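Local coordinates for protein arginine N-methyltransferase SFM1 (Saccharomyces cerevisiae, PDB 5C74) that transfers a methyl group from S-adenosyl-L-methionine to an arginine of ribosomal protein S3, giving monomethylarginine, at residues A[21-26]-A[30-35]. Residues are numbered along the deposited sequence; the frame is centred on the assembly and turned at random.
Sequences SQILRE and ENLILS
In the first beta-alpha-beta unit of this SPOUT-family methyltransferase, Leu32, the opening residue of strand 32-35, points toward helix 14-27 and meets Ile23 and Leu24. One methyl does the touching: Leu32 CD2 lies 3.8 Å from Ile23 CG2 and 3.9 Å from Leu24 CD2, with Leu24 CG just behind at 4.0 Å. The Leu32 side chain crosses each of its two partners at about a right angle, so one methyl of Leu32 meets them both and the side chains do not run alongside one another. With chi1 of Ile23 at -68°, CG1 lies beside the backbone N and CG2 is anti to it, and it is CG2 that meets Leu32. Ile23 also packs on Asp141 and Ile144 of helix 140-151. Leu24 also touches Leu50 of helix 48-52.

Strand 2-6 leads into helix 14-27, and the chain then returns as strand 32-35, parallel to 2-6 and hydrogen-bonded to it through Ile33, which pairs with Tyr3 and Ile5. The contact joins the last turn or so of the crossover helix to the first residue of the next strand. All three residues are buried, no hydrogen bond spans the two segments, and their union is purely apolar.

Away from the strand, the helix carries a polar pair: Arg25 NH2 donates to Gln22 OE1 over 3.0 Å, dead straight at 180°, with the oxygen in the guanidinium plane and the nitrogen in the carbonyl plane. Ser21 O sits over the centre of one guanidinium face, 3.7 Å above its plane.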
loop_
_atom_site.group_PDB
_atom_site.type_symbol
_atom_site.label_atom_id
_atom_site.label_comp_id
_atom_site.label_asym_id
_atom_site.label_seq_id
_atom_site.Cartn_x
_atom_site.Cartn_y
_atom_site.Cartn_z
ATOM N N SER A 21 -10.244 2.163 -7.050
ATOM C CA SER A 21 -11.507 2.881 -6.976
ATOM C C SER A 21 -11.940 3.327 -8.361
ATOM O O SER A 21 -13.117 3.237 -8.700
ATOM C CB SER A 21 -11.406 4.105 -6.060
ATOM O OG SER A 21 -11.114 3.708 -4.734
ATOM N N GLN A 22 -10.989 3.827 -9.151
ATOM C CA GLN A 22 -11.298 4.289 -10.501
ATOM C C GLN A 22 -11.762 3.120 -11.366
ATOM O O GLN A 22 -12.728 3.236 -12.133
ATOM C CB GLN A 22 -10.079 4.972 -11.131
ATOM C CG GLN A 22 -10.331 5.524 -12.532
ATOM C CD GLN A 22 -10.912 6.914 -12.522
ATOM O OE1 GLN A 22 -11.463 7.377 -11.512
ATOM N NE2 GLN A 22 -10.777 7.609 -13.652
ATOM N N ILE A 23 -11.088 1.984 -11.230
ATOM C CA ILE A 23 -11.486 0.774 -11.977
ATOM C C ILE A 23 -12.916 0.345 -11.633
ATOM O O ILE A 23 -13.734 0.087 -12.529
ATOM C CB ILE A 23 -10.489 -0.381 -11.711
ATOM C CG1 ILE A 23 -9.132 -0.027 -12.348
ATOM C CG2 ILE A 23 -11.018 -1.708 -12.242
ATOM C CD1 ILE A 23 -7.931 -0.855 -11.837
ATOM N N LEU A 24 -13.227 0.303 -10.341
ATOM C CA LEU A 24 -14.567 -0.059 -9.893
ATOM C C LEU A 24 -15.625 0.898 -10.425
ATOM O O LEU A 24 -16.709 0.473 -10.816
ATOM C CB LEU A 24 -14.622 -0.116 -8.358
ATOM C CG LEU A 24 -13.857 -1.281 -7.727
ATOM C CD1 LEU A 24 -13.567 -1.022 -6.236
ATOM C CD2 LEU A 24 -14.656 -2.579 -7.886
ATOM N N ARG A 25 -15.321 2.192 -10.448
ATOM C CA ARG A 25 -16.284 3.160 -10.952
ATOM C C ARG A 25 -16.483 2.961 -12.452
ATOM O O ARG A 25 -17.583 3.166 -12.966
ATOM C CB ARG A 25 -15.838 4.602 -10.655
ATOM C CG ARG A 25 -16.109 5.024 -9.196
ATOM C CD ARG A 25 -15.791 6.493 -8.941
ATOM N NE ARG A 25 -14.387 6.776 -9.190
ATOM C CZ ARG A 25 -13.464 6.924 -8.243
ATOM N NH1 ARG A 25 -13.790 6.846 -6.962
ATOM N NH2 ARG A 25 -12.212 7.166 -8.590
ATOM N N GLU A 26 -15.421 2.556 -13.145
ATOM C CA GLU A 26 -15.512 2.367 -14.586
ATOM C C GLU A 26 -16.218 1.068 -14.985
ATOM O O GLU A 26 -17.176 1.098 -15.762
ATOM C CB GLU A 26 -14.130 2.394 -15.240
ATOM C CG GLU A 26 -14.233 2.356 -16.768
ATOM C CD GLU A 26 -12.886 2.219 -17.473
ATOM O OE1 GLU A 26 -11.833 2.304 -16.816
ATOM O OE2 GLU A 26 -12.885 2.015 -18.697
ATOM N N GLU A 30 -19.029 -5.897 -10.009
ATOM C CA GLU A 30 -19.217 -7.279 -10.424
ATOM C C GLU A 30 -18.172 -7.737 -11.429
ATOM O O GLU A 30 -18.061 -8.938 -11.705
ATOM C CB GLU A 30 -20.610 -7.478 -11.022
ATOM C CG GLU A 30 -21.708 -7.529 -9.987
ATOM C CD GLU A 30 -23.031 -7.973 -10.595
ATOM O OE1 GLU A 30 -24.049 -7.288 -10.371
ATOM O OE2 GLU A 30 -23.048 -9.008 -11.299
ATOM N N ASN A 31 -17.403 -6.794 -11.970
ATOM C CA ASN A 31 -16.522 -7.092 -13.089
ATOM C C ASN A 31 -15.041 -6.958 -12.791
ATOM O O ASN A 31 -14.212 -7.001 -13.706
ATOM C CB ASN A 31 -16.894 -6.202 -14.276
ATOM C CG ASN A 31 -18.316 -6.459 -14.733
ATOM O OD1 ASN A 31 -18.710 -7.607 -14.924
ATOM N ND2 ASN A 31 -19.107 -5.403 -14.851
ATOM N N LEU A 32 -14.712 -6.807 -11.507
ATOM C CA LEU A 32 -13.324 -6.802 -11.045
ATOM C C LEU A 32 -13.192 -7.784 -9.881
ATOM O O LEU A 32 -13.996 -7.759 -8.946
ATOM C CB LEU A 32 -12.884 -5.406 -10.585
ATOM C CG LEU A 32 -11.511 -5.338 -9.889
ATOM C CD1 LEU A 32 -10.354 -5.660 -10.868
ATOM C CD2 LEU A 32 -11.288 -3.984 -9.228
ATOM N N ILE A 33 -12.179 -8.641 -9.924
ATOM C CA ILE A 33 -11.879 -9.492 -8.767
ATOM C C ILE A 33 -10.398 -9.411 -8.424
ATOM O O ILE A 33 -9.546 -9.538 -9.308
ATOM C CB ILE A 33 -12.244 -10.978 -9.016
ATOM C CG1 ILE A 33 -13.670 -11.117 -9.556
ATOM C CG2 ILE A 33 -12.072 -11.794 -7.717
ATOM C CD1 ILE A 33 -13.754 -11.148 -11.084
ATOM N N LEU A 34 -10.083 -9.187 -7.148
ATOM C CA LEU A 34 -8.702 -9.278 -6.688
ATOM C C LEU A 34 -8.473 -10.698 -6.215
ATOM O O LEU A 34 -9.286 -11.231 -5.474
ATOM C CB LEU A 34 -8.417 -8.311 -5.528
ATOM C CG LEU A 34 -8.603 -6.808 -5.697
ATOM C CD1 LEU A 34 -7.986 -6.110 -4.470
ATOM C CD2 LEU A 34 -7.957 -6.313 -6.993
ATOM N N SER A 35 -7.380 -11.316 -6.640
ATOM C CA SER A 35 -7.119 -12.697 -6.264
ATOM C C SER A 35 -5.726 -12.855 -5.666
ATOM O O SER A 35 -4.889 -11.963 -5.772
ATOM C CB SER A 35 -7.266 -13.621 -7.481
ATOM O OG SER A 35 -6.262 -13.326 -8.437
#